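Local atomic coordinates of chitin oligosaccharide binding protein NagB2 (Paenibacillus sp. FPU-7, PDB entry 7EHU), a protein that binds chitin oligosaccharides such as N,N'-diacetylchitobiose outside the cell, probably as the solute-binding component of a sugar uptake system. Residues Thr33-Asn38 / Lys67-Glu72; Glu51-Lys56 / Lys333-Asn338; Gly88-Ile93 / Ser321-Asp326; Ser194-Ala199 / Gly254-Glu259. One frame throughout, in Å; residues are numbered along the deposited sequence. Where two conformers were deposited one is given.

Interaction 1: residues Thr33-Asn38 / Lys67-Glu72. With NAG (2-acetamido-2-deoxy-beta-D-glucopyranose), chain B.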
# COMPACT_ATOMS: atom_id res chain seq x y z
N THR A 33 -19.26 -14.80 -3.58
CA THR A 33 -18.49 -14.31 -2.45
C THR A 33 -17.64 -13.14 -2.90
O THR A 33 -16.97 -13.19 -3.94
CB THR A 33 -17.63 -15.42 -1.87
OG1 THR A 33 -18.50 -16.47 -1.42
CG2 THR A 33 -16.77 -14.90 -0.70
N LEU A 34 -17.69 -12.07 -2.12
CA LEU A 34 -16.94 -10.84 -2.36
C LEU A 34 -15.97 -10.69 -1.20
O LEU A 34 -16.37 -10.30 -0.09
CB LEU A 34 -17.89 -9.66 -2.49
CG LEU A 34 -17.32 -8.39 -3.12
CD1 LEU A 34 -18.43 -7.36 -3.32
CD2 LEU A 34 -16.17 -7.78 -2.31
N ARG A 35 -14.71 -11.04 -1.45
CA ARG A 35 -13.63 -10.93 -0.47
C ARG A 35 -13.09 -9.51 -0.45
O ARG A 35 -12.62 -9.00 -1.47
CB ARG A 35 -12.52 -11.91 -0.84
CG ARG A 35 -11.22 -11.77 -0.05
CD ARG A 35 -11.30 -12.24 1.40
NE ARG A 35 -11.94 -13.54 1.48
CZ ARG A 35 -11.42 -14.68 1.04
NH1 ARG A 35 -10.21 -14.69 0.50
NH2 ARG A 35 -12.13 -15.80 1.09
N HIS A 36 -13.14 -8.87 0.72
CA HIS A 36 -12.64 -7.51 0.87
C HIS A 36 -11.82 -7.44 2.16
O HIS A 36 -11.86 -8.36 3.00
CB HIS A 36 -13.79 -6.50 0.91
CG HIS A 36 -14.62 -6.61 2.14
ND1 HIS A 36 -14.33 -5.91 3.29
CD2 HIS A 36 -15.71 -7.36 2.41
CE1 HIS A 36 -15.22 -6.22 4.21
NE2 HIS A 36 -16.08 -7.09 3.70
N ILE A 37 -11.08 -6.35 2.31
CA ILE A 37 -10.16 -6.17 3.43
C ILE A 37 -10.62 -5.05 4.37
O ILE A 37 -9.86 -4.63 5.25
CB ILE A 37 -8.72 -5.94 2.93
CG1 ILE A 37 -8.63 -4.71 2.01
CG2 ILE A 37 -8.20 -7.19 2.23
CD1 ILE A 37 -7.20 -4.30 1.74
N ASN A 38 -11.86 -4.58 4.24
CA ASN A 38 -12.32 -3.41 4.99
C ASN A 38 -12.95 -3.79 6.33
O ASN A 38 -14.14 -3.55 6.57
CB ASN A 38 -13.28 -2.61 4.12
CG ASN A 38 -12.61 -2.16 2.88
OD1 ASN A 38 -11.54 -1.53 2.95
ND2 ASN A 38 -13.16 -2.51 1.73
N LYS A 67 -22.15 -12.49 -0.94
CA LYS A 67 -21.79 -12.83 0.43
C LYS A 67 -20.42 -12.13 0.71
O LYS A 67 -19.39 -12.51 0.17
CB LYS A 67 -22.03 -14.28 0.82
CG LYS A 67 -21.75 -14.26 2.31
CD LYS A 67 -20.29 -14.52 2.47
CE LYS A 67 -19.81 -14.67 3.85
NZ LYS A 67 -18.42 -14.90 4.25
N LEU A 68 -20.45 -11.04 1.48
CA LEU A 68 -19.23 -10.30 1.78
C LEU A 68 -18.41 -11.08 2.80
O LEU A 68 -18.94 -11.58 3.79
CB LEU A 68 -19.54 -8.89 2.29
CG LEU A 68 -19.58 -7.81 1.19
CD1 LEU A 68 -20.58 -8.14 0.12
CD2 LEU A 68 -19.83 -6.41 1.80
N ASP A 69 -17.12 -11.23 2.52
CA ASP A 69 -16.21 -11.95 3.40
C ASP A 69 -15.06 -10.99 3.69
O ASP A 69 -14.12 -10.87 2.89
CB ASP A 69 -15.70 -13.22 2.74
CG ASP A 69 -14.93 -14.08 3.70
OD1 ASP A 69 -15.43 -14.29 4.82
OD2 ASP A 69 -13.79 -14.48 3.37
N GLY A 70 -15.13 -10.31 4.84
CA GLY A 70 -14.10 -9.35 5.21
C GLY A 70 -12.98 -10.05 5.95
O GLY A 70 -13.22 -10.73 6.94
N VAL A 71 -11.76 -9.86 5.48
CA VAL A 71 -10.58 -10.51 6.03
C VAL A 71 -9.48 -9.45 6.18
O VAL A 71 -9.32 -8.60 5.30
CB VAL A 71 -10.12 -11.64 5.08
CG1 VAL A 71 -8.88 -12.33 5.58
CG2 VAL A 71 -11.25 -12.67 4.89
N GLU A 72 -8.74 -9.51 7.29
CA GLU A 72 -7.63 -8.59 7.50
C GLU A 72 -6.65 -8.63 6.34
O GLU A 72 -6.38 -9.69 5.78
CB GLU A 72 -6.85 -9.01 8.76
CG GLU A 72 -7.60 -9.15 10.07
CD GLU A 72 -6.85 -10.07 11.03
OE1 GLU A 72 -5.73 -9.68 11.43
OE2 GLU A 72 -7.35 -11.18 11.35
C1 NAG B . -9.33 2.44 3.93
C2 NAG B . -8.19 1.90 4.83
C3 NAG B . -7.01 1.45 3.99
C4 NAG B . -7.44 0.64 2.77
C5 NAG B . -8.62 1.27 2.07
C6 NAG B . -9.17 0.43 0.94
C7 NAG B . -7.92 2.93 7.07
C8 NAG B . -7.40 4.13 7.81
N2 NAG B . -7.76 2.95 5.74
O1 NAG B . -10.45 2.73 4.69
O3 NAG B . -6.12 0.72 4.83
O4 NAG B . -6.39 0.70 1.80
O5 NAG B . -9.69 1.48 3.00
O6 NAG B . -9.37 -0.91 1.34
O7 NAG B . -8.43 1.97 7.65

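Interaction 2: residues Glu51-Lys56 / Lys333-Asn338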
# COMPACT_ATOMS: atom_id res chain seq x y z
N GLU A 51 -20.90 -1.82 0.47
CA GLU A 51 -22.22 -2.38 0.72
C GLU A 51 -23.28 -1.65 -0.11
O GLU A 51 -24.21 -2.29 -0.62
CB GLU A 51 -22.56 -2.31 2.21
CG GLU A 51 -21.77 -3.32 3.05
CD GLU A 51 -21.89 -3.09 4.56
OE1 GLU A 51 -22.41 -2.03 4.97
OE2 GLU A 51 -21.41 -3.95 5.32
N LYS A 52 -23.16 -0.33 -0.23
CA LYS A 52 -24.10 0.43 -1.05
C LYS A 52 -24.05 -0.03 -2.50
O LYS A 52 -25.10 -0.25 -3.13
CB LYS A 52 -23.79 1.92 -0.95
CG LYS A 52 -24.76 2.79 -1.72
CD LYS A 52 -24.67 4.26 -1.36
CE LYS A 52 -23.56 4.98 -2.10
NZ LYS A 52 -23.77 6.48 -2.04
N VAL A 53 -22.84 -0.23 -3.04
CA VAL A 53 -22.69 -0.69 -4.42
C VAL A 53 -23.27 -2.09 -4.58
O VAL A 53 -23.94 -2.39 -5.57
CB VAL A 53 -21.20 -0.63 -4.82
CG1 VAL A 53 -20.94 -1.40 -6.09
CG2 VAL A 53 -20.73 0.80 -4.96
N VAL A 54 -23.02 -2.96 -3.59
CA VAL A 54 -23.54 -4.33 -3.63
C VAL A 54 -25.06 -4.34 -3.62
O VAL A 54 -25.69 -5.08 -4.39
CB VAL A 54 -22.94 -5.14 -2.46
CG1 VAL A 54 -23.73 -6.43 -2.23
CG2 VAL A 54 -21.46 -5.44 -2.74
N LYS A 55 -25.67 -3.53 -2.75
CA LYS A 55 -27.13 -3.45 -2.69
C LYS A 55 -27.70 -2.98 -4.02
O LYS A 55 -28.71 -3.52 -4.51
CB LYS A 55 -27.54 -2.54 -1.52
CG LYS A 55 -29.04 -2.41 -1.26
CD LYS A 55 -29.33 -1.43 -0.11
CE LYS A 55 -30.49 -0.47 -0.42
NZ LYS A 55 -30.57 0.67 0.55
N LYS A 56 -27.06 -1.99 -4.65
CA LYS A 56 -27.52 -1.53 -5.96
C LYS A 56 -27.40 -2.63 -7.00
O LYS A 56 -28.29 -2.80 -7.84
CB LYS A 56 -26.68 -0.32 -6.40
CG LYS A 56 -27.12 0.29 -7.72
CD LYS A 56 -26.20 1.45 -8.09
CE LYS A 56 -26.48 1.97 -9.51
NZ LYS A 56 -25.41 2.87 -10.01
N LYS A 333 -20.17 -8.48 -13.89
CA LYS A 333 -20.14 -7.32 -14.76
C LYS A 333 -20.94 -6.17 -14.16
O LYS A 333 -20.52 -5.01 -14.24
CB LYS A 333 -20.69 -7.67 -16.14
CG LYS A 333 -19.78 -8.56 -16.97
CD LYS A 333 -20.15 -8.52 -18.46
CE LYS A 333 -20.22 -9.89 -19.11
NZ LYS A 333 -20.96 -9.82 -20.40
N ALA A 334 -22.09 -6.47 -13.57
CA ALA A 334 -22.90 -5.43 -12.94
C ALA A 334 -22.17 -4.81 -11.75
O ALA A 334 -22.25 -3.59 -11.54
CB ALA A 334 -24.26 -6.00 -12.52
N PHE A 335 -21.47 -5.63 -10.98
CA PHE A 335 -20.69 -5.09 -9.87
C PHE A 335 -19.61 -4.14 -10.39
O PHE A 335 -19.43 -3.04 -9.85
CB PHE A 335 -20.04 -6.22 -9.07
CG PHE A 335 -19.06 -5.71 -8.04
CD1 PHE A 335 -19.51 -5.15 -6.86
CD2 PHE A 335 -17.70 -5.72 -8.30
CE1 PHE A 335 -18.63 -4.64 -5.93
CE2 PHE A 335 -16.81 -5.20 -7.37
CZ PHE A 335 -17.27 -4.65 -6.19
N ILE A 336 -18.88 -4.54 -11.43
CA ILE A 336 -17.85 -3.68 -11.99
C ILE A 336 -18.46 -2.36 -12.45
O ILE A 336 -17.95 -1.27 -12.16
CB ILE A 336 -17.08 -4.39 -13.12
CG1 ILE A 336 -16.28 -5.58 -12.58
CG2 ILE A 336 -16.17 -3.43 -13.90
CD1 ILE A 336 -15.80 -6.52 -13.63
N LYS A 337 -19.59 -2.45 -13.15
CA LYS A 337 -20.29 -1.27 -13.64
C LYS A 337 -20.65 -0.32 -12.51
O LYS A 337 -20.58 0.91 -12.67
CB LYS A 337 -21.56 -1.71 -14.37
CG LYS A 337 -22.44 -0.56 -14.86
CD LYS A 337 -23.81 -1.01 -15.38
CE LYS A 337 -24.65 -1.61 -14.30
NZ LYS A 337 -25.56 -0.60 -13.66
N ASN A 338 -21.07 -0.87 -11.37
CA ASN A 338 -21.57 -0.05 -10.28
C ASN A 338 -20.49 0.38 -9.31
O ASN A 338 -20.68 1.39 -8.62
CB ASN A 338 -22.68 -0.79 -9.55
CG ASN A 338 -23.95 -0.89 -10.39
OD1 ASN A 338 -24.20 -0.03 -11.23
ND2 ASN A 338 -24.75 -1.92 -10.15
O HOH W 1 -23.01 2.84 -8.54

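Interaction 3: residues Gly88-Ile93 / Ser321-Asp326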
# COMPACT_ATOMS: atom_id res chain seq x y z
N GLY A 88 -7.15 -23.58 -6.75
CA GLY A 88 -7.97 -23.27 -7.91
C GLY A 88 -9.39 -22.88 -7.59
O GLY A 88 -10.26 -22.99 -8.46
N LYS A 89 -9.63 -22.36 -6.39
CA LYS A 89 -10.97 -22.04 -5.91
C LYS A 89 -10.99 -20.66 -5.25
O LYS A 89 -11.39 -20.51 -4.10
CB LYS A 89 -11.45 -23.11 -4.93
CG LYS A 89 -11.73 -24.47 -5.58
CD LYS A 89 -12.29 -25.47 -4.58
CE LYS A 89 -12.87 -26.69 -5.28
NZ LYS A 89 -13.34 -27.72 -4.36
N PRO A 90 -10.59 -19.60 -5.96
CA PRO A 90 -10.71 -18.26 -5.36
C PRO A 90 -12.17 -17.88 -5.20
O PRO A 90 -13.05 -18.45 -5.86
CB PRO A 90 -10.03 -17.35 -6.39
CG PRO A 90 -10.21 -18.07 -7.71
CD PRO A 90 -10.09 -19.54 -7.35
N PRO A 91 -12.46 -16.88 -4.38
CA PRO A 91 -13.79 -16.25 -4.40
C PRO A 91 -14.07 -15.70 -5.79
O PRO A 91 -13.18 -15.51 -6.62
CB PRO A 91 -13.64 -15.11 -3.39
CG PRO A 91 -12.46 -15.45 -2.57
CD PRO A 91 -11.53 -16.15 -3.50
N GLN A 92 -15.34 -15.37 -6.03
CA GLN A 92 -15.71 -14.80 -7.32
C GLN A 92 -15.13 -13.41 -7.52
O GLN A 92 -14.75 -13.05 -8.64
CB GLN A 92 -17.23 -14.77 -7.46
CG GLN A 92 -17.89 -16.11 -7.73
CD GLN A 92 -18.27 -16.86 -6.48
OE1 GLN A 92 -17.88 -16.54 -5.36
NE2 GLN A 92 -19.17 -17.81 -6.65
N ILE A 93 -15.07 -12.61 -6.44
CA ILE A 93 -14.56 -11.24 -6.43
C ILE A 93 -13.64 -11.13 -5.22
O ILE A 93 -13.99 -11.61 -4.14
CB ILE A 93 -15.70 -10.20 -6.27
CG1 ILE A 93 -16.74 -10.33 -7.39
CG2 ILE A 93 -15.11 -8.79 -6.24
CD1 ILE A 93 -18.06 -9.63 -7.07
N SER A 321 -12.64 -14.19 -10.36
CA SER A 321 -12.32 -15.56 -10.74
C SER A 321 -12.58 -15.78 -12.22
O SER A 321 -13.56 -15.28 -12.78
CB SER A 321 -13.16 -16.53 -9.91
OG SER A 321 -12.89 -17.84 -10.35
N SER A 322 -11.71 -16.56 -12.87
CA SER A 322 -11.98 -16.98 -14.24
C SER A 322 -13.05 -18.07 -14.31
O SER A 322 -13.55 -18.36 -15.40
CB SER A 322 -10.69 -17.53 -14.84
OG SER A 322 -10.26 -18.63 -14.06
N HIS A 323 -13.43 -18.64 -13.17
CA HIS A 323 -14.30 -19.80 -13.11
C HIS A 323 -15.72 -19.38 -12.74
O HIS A 323 -16.24 -19.66 -11.67
CB HIS A 323 -13.73 -20.78 -12.10
CG HIS A 323 -12.25 -20.94 -12.21
ND1 HIS A 323 -11.64 -21.43 -13.35
CD2 HIS A 323 -11.26 -20.65 -11.34
CE1 HIS A 323 -10.33 -21.45 -13.16
NE2 HIS A 323 -10.08 -21.01 -11.94
N LEU A 324 -16.36 -18.71 -13.69
CA LEU A 324 -17.68 -18.13 -13.51
C LEU A 324 -18.61 -18.68 -14.58
O LEU A 324 -18.26 -18.69 -15.76
CB LEU A 324 -17.63 -16.60 -13.68
CG LEU A 324 -16.75 -15.82 -12.70
CD1 LEU A 324 -16.64 -14.39 -13.19
CD2 LEU A 324 -17.29 -15.86 -11.29
N ASN A 325 -19.79 -19.11 -14.17
CA ASN A 325 -20.83 -19.46 -15.14
C ASN A 325 -21.47 -18.17 -15.67
O ASN A 325 -21.13 -17.05 -15.27
CB ASN A 325 -21.82 -20.46 -14.56
CG ASN A 325 -22.57 -19.93 -13.36
OD1 ASN A 325 -22.99 -18.76 -13.34
ND2 ASN A 325 -22.82 -20.81 -12.38
N ASP A 326 -22.41 -18.31 -16.60
CA ASP A 326 -22.96 -17.13 -17.26
C ASP A 326 -23.69 -16.23 -16.27
O ASP A 326 -23.57 -15.00 -16.35
CB ASP A 326 -23.88 -17.54 -18.41
CG ASP A 326 -23.11 -18.10 -19.60
OD1 ASP A 326 -21.90 -17.79 -19.74
OD2 ASP A 326 -23.71 -18.84 -20.41
O HOH W 2 -13.42 -19.56 -8.35

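Interaction 4: residues Ser194-Ala199 / Gly254-Glu259. With NAG (2-acetamido-2-deoxy-beta-D-glucopyranose), chain C.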
# COMPACT_ATOMS: atom_id res chain seq x y z
N SER A 194 4.06 -8.69 15.30
CA SER A 194 3.12 -9.75 14.94
C SER A 194 3.29 -10.05 13.45
O SER A 194 4.42 -10.27 13.00
CB SER A 194 1.71 -9.33 15.35
OG SER A 194 1.67 -8.82 16.67
N GLY A 195 2.22 -10.05 12.66
CA GLY A 195 2.34 -10.30 11.24
C GLY A 195 2.37 -9.05 10.39
O GLY A 195 2.06 -9.11 9.20
N ASP A 196 2.78 -7.92 10.99
CA ASP A 196 2.75 -6.62 10.34
C ASP A 196 4.13 -6.12 9.91
O ASP A 196 4.34 -4.91 9.81
CB ASP A 196 2.03 -5.60 11.20
CG ASP A 196 0.54 -5.84 11.29
OD1 ASP A 196 -0.02 -6.47 10.36
OD2 ASP A 196 -0.10 -5.30 12.21
N GLY A 197 5.05 -7.03 9.59
CA GLY A 197 6.36 -6.62 9.09
C GLY A 197 6.31 -5.76 7.84
O GLY A 197 7.23 -4.97 7.60
N TRP A 198 5.25 -5.89 7.04
CA TRP A 198 5.12 -5.08 5.84
C TRP A 198 5.16 -3.59 6.17
O TRP A 198 5.57 -2.77 5.33
CB TRP A 198 3.82 -5.42 5.10
CG TRP A 198 2.59 -4.83 5.71
CD1 TRP A 198 1.82 -5.37 6.70
CD2 TRP A 198 2.00 -3.56 5.39
NE1 TRP A 198 0.79 -4.51 7.02
CE2 TRP A 198 0.88 -3.40 6.22
CE3 TRP A 198 2.32 -2.54 4.47
CZ2 TRP A 198 0.07 -2.29 6.14
CZ3 TRP A 198 1.52 -1.44 4.41
CH2 TRP A 198 0.41 -1.32 5.24
N ALA A 199 4.72 -3.20 7.37
CA ALA A 199 4.73 -1.79 7.73
C ALA A 199 6.16 -1.27 7.88
O ALA A 199 6.45 -0.12 7.52
CB ALA A 199 3.95 -1.59 9.02
N GLY A 254 6.28 -4.45 19.33
CA GLY A 254 5.18 -4.77 20.22
C GLY A 254 3.85 -4.17 19.80
O GLY A 254 2.87 -4.29 20.53
N LEU A 255 3.80 -3.53 18.62
CA LEU A 255 2.61 -2.82 18.18
C LEU A 255 2.18 -3.32 16.82
O LEU A 255 3.02 -3.58 15.95
CB LEU A 255 2.93 -1.33 18.05
CG LEU A 255 3.24 -0.63 19.37
CD1 LEU A 255 3.86 0.75 19.08
CD2 LEU A 255 2.00 -0.47 20.24
N LYS A 256 0.87 -3.42 16.62
CA LYS A 256 0.29 -3.69 15.32
C LYS A 256 0.36 -2.43 14.45
O LYS A 256 0.49 -1.32 14.96
CB LYS A 256 -1.18 -4.08 15.49
CG LYS A 256 -1.45 -5.29 16.39
CD LYS A 256 -2.92 -5.76 16.29
CE LYS A 256 -3.94 -4.63 16.54
NZ LYS A 256 -5.19 -5.13 17.21
N TYR A 257 0.22 -2.64 13.14
CA TYR A 257 0.23 -1.53 12.18
C TYR A 257 -0.68 -0.40 12.64
O TYR A 257 -0.27 0.76 12.67
CB TYR A 257 -0.26 -2.06 10.82
CG TYR A 257 -0.48 -1.03 9.76
CD1 TYR A 257 0.52 -0.15 9.39
CD2 TYR A 257 -1.69 -0.97 9.09
CE1 TYR A 257 0.31 0.77 8.38
CE2 TYR A 257 -1.92 -0.07 8.09
CZ TYR A 257 -0.90 0.79 7.72
OH TYR A 257 -1.15 1.66 6.68
N SER A 258 -1.93 -0.72 12.97
CA SER A 258 -2.90 0.31 13.32
C SER A 258 -2.55 0.99 14.64
O SER A 258 -2.92 2.16 14.85
CB SER A 258 -4.29 -0.30 13.39
OG SER A 258 -4.35 -1.31 14.40
N GLU A 259 -1.84 0.30 15.52
CA GLU A 259 -1.40 0.92 16.77
C GLU A 259 -0.26 1.90 16.53
O GLU A 259 -0.20 2.93 17.20
CB GLU A 259 -1.00 -0.18 17.75
CG GLU A 259 -2.20 -1.02 18.25
CD GLU A 259 -1.83 -2.28 19.03
OE1 GLU A 259 -0.71 -2.77 18.90
OE2 GLU A 259 -2.71 -2.78 19.77
C1 NAG C . -0.58 -2.23 1.21
C2 NAG C . 0.12 -3.56 1.28
C3 NAG C . 1.60 -3.41 0.96
C4 NAG C . 1.78 -2.71 -0.39
C5 NAG C . 1.01 -1.40 -0.41
C6 NAG C . 1.05 -0.70 -1.75
C7 NAG C . -0.75 -5.32 2.75
C8 NAG C . -0.81 -5.86 4.15
N2 NAG C . -0.06 -4.19 2.58
O3 NAG C . 2.19 -4.71 0.94
O4 NAG C . 3.15 -2.41 -0.66
O5 NAG C . -0.37 -1.64 -0.08
O6 NAG C . 0.49 -1.49 -2.78
O7 NAG C . -1.29 -5.90 1.80

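Interaction 1: residues Thr33-Asn38 / Lys67-Glu72
Asp69 OD2 is the polar focus of this pair of parallel strands: Arg35 NE lies 2.8 Å from it in a salt bridge, while Arg35 NH2 adds a weak second bond and Lys80 a further ion pair. NE meets OD2 on its anti side, and the carboxylate plane stands 70° from the guanidinium. Lys67 NZ balances the other oxygen, Asp69 OD1, at 3.1 Å. The arginine chain is bent, and Arg35 CD rests 3.5 Å from Val71 CG2.

Backbone bonds join the strands: Leu34 N to Lys67 O, Asp69 N to Leu34 O, His36 N to Asp69 O and Val71 N to His36 O. On the other face, Leu34 CB meets Leu68 CD1 at 4.0 Å, and Gly70 CA sits 3.6 Å from the His36 ring centroid in a CH-pi contact. With His36 CG between the backbone N and the carbonyl carbon (chi1 68°), ND1 accepts from Asn38 N at 3.0 Å. An alanine at His36 would take the ring from Gly70 CA and probably let the loop shift, Asn38 N having lost its acceptor. Asn38 OD1 accepts from O6 of the bound N-acetylglucosamine at 2.8 Å.

These are the parallel strands of a beta-alpha-beta unit, with helix 44-60 between them. Ion pairs reinforce the backbone bonds on the Arg35 and Asp69 face, and at the strand end His36 probably steadies the following loop, which presents Asn38 to the sugar.

Interaction 2: residues Glu51-Lys56 / Lys333-Asn338
The ring of Phe335 is approached obliquely by two valines of the facing helix: Val53 CG1 stands 4.0 Å from Phe335 CE1, and Val54 CG2 touches the same rim carbon from a little farther off. Outside the two segments, the ring of Phe339 meets that of Phe335 with the planes only some 15° apart. The second flat group, the Asn338 amide, is crossed by the extended chain of Lys56, whose CE comes 3.5 Å from Asn338 OD1.

Around this amide the contact turns polar. OD1 accepts from Lys337 NZ at 2.8 Å, a bond within its own helix, whereas the bond from Lys56 NZ to Asn338 OD1 is long and weak. Lys56 does better through a water, which accepts from NZ at 2.8 Å and donates to Asn338 O at 2.7 Å. Asn338 ND2 bonds to Thr57 and Glu60 of helix 44-60, the latter also paired with Lys337. Next to the amide, Val53 CG1 packs 3.7 Å from Asn338 C; its place anti to the backbone N (chi1 166°) directs it there.

The axes of the two short segments approach to 9.3 Å with N-to-C directions 131° apart, packing helix 44-60 of the beta-alpha-beta unit against helix 326-339. The interface grades from hydrocarbon near Phe335 to amide and ammonium at Lys56. With Lys56 NZ and Lys337 NZ 5.0 Å apart, Asn338 OD1, which both lysines approach, would probably ease their repulsion, helped by Glu60.

Interaction 3: residues Gly88-Ile93 / Ser321-Asp326
One direct hydrogen bond joins these two loops, from Ser321 N to Gln92 O at 3.0 Å. A water supplies a second polar link, donating to Pro90 O and standing 2.7 Å from Ser321 OG. That hydroxyl, held anti to the backbone N (chi1 176°), also accepts from His323 N at 3.0 Å and so closes an ST turn. An alanine at Ser321 would probably leave His323 N without its acceptor and the water with Pro90 O but no hydroxyl, so that the water-mediated link between the loops would be lost.

Van der Waals contacts make up the rest. Leu324 CD2 presses against Gln92 CG at 3.6 Å, Ser321 CB sits 3.4 Å from Pro91 O, and Pro90 CG lies beside Ser321 OG. Pro90 CD reaches the His323 ring at its edge. The polar ends turn elsewhere: Gln92 to Thr33 and Glu328, His323 to His110.

Gly88 ends the preceding helix in a Schellman motif, and Asn325 caps the following one. Between them the bond lies just before strand 93-97 and just after strand 309-320, extending their antiparallel pairing, consistent with the type II solute-binding fold, where one strand of the lobe's sheet runs against its neighbours.

Interaction 4: residues Ser194-Ala199 / Gly254-Glu259
Trp198, a residue of the glycan pocket, presents one face to the sugar and the edge of its six-membered ring to Tyr257. N2 of the N-acetylglucosamine sits 3.4 Å above the indole plane of Trp198, offset toward the rim, and the acetamido methyl C8 lies 3.6 Å from Trp198 NE1.

Behind the indole, the aromatic pair is edge-to-face, with planes 55° apart. Trp198 CZ2 stands over the centre of the tyrosine ring, while Trp198 CH2 approaches Tyr257 CZ at 3.5 Å. Ala199 CB comes obliquely to the same ring, 3.7 Å from Tyr257 CD1. The tyrosine is held at its hydroxyl and at its backbone: the hydroxyl is hydrogen-bonded to Asp274 and Trp277, and Tyr257 N donates to Asp196 OD2 at 2.8 Å. That last bond is practically straight, 179° at the hydrogen, though the donor lies above the carboxylate plane. Asp196 OD2 also rests 3.5 Å from Tyr257 CB. Lying at the N-terminal end of helix 257-265, the Asp196 carboxylate is probably stabilised as an anion by that helix end.

Farther out, Glu259 OE1 accepts from Lys256 N at 2.8 Å, bracing the first turn. The contact therefore brings together the beginnings of helices 197-212 and 257-265; Thr74 of helix 73-86 touches Asp196 and Trp198, and Asp73 of that helix also reaches the tryptophan.

Overall arrangement
Interactions 1, 2 and 3 belong to one side of the molecule and touch one another. Strand 30-36 of interaction 1 is backed by helix 44-60 of interaction 2, Leu34 packing on Val54 and Phe335, while Gln92 and Ile93 of interaction 3 bond to that strand along the edge away from strand 64-70. Interaction 4 stands apart, about 32 Å centre to centre from interactions 2 and 3, yet it shares the glycan pocket with interaction 1. Chemistry follows place: interaction 2 is buried and mixes valine-phenylalanine packing with an amide, ammonium groups and a water, interaction 3 joins partly exposed loops by backbone and water, interaction 1 mixes sheet bonds with ion pairs, and interaction 4 is buried and aromatic.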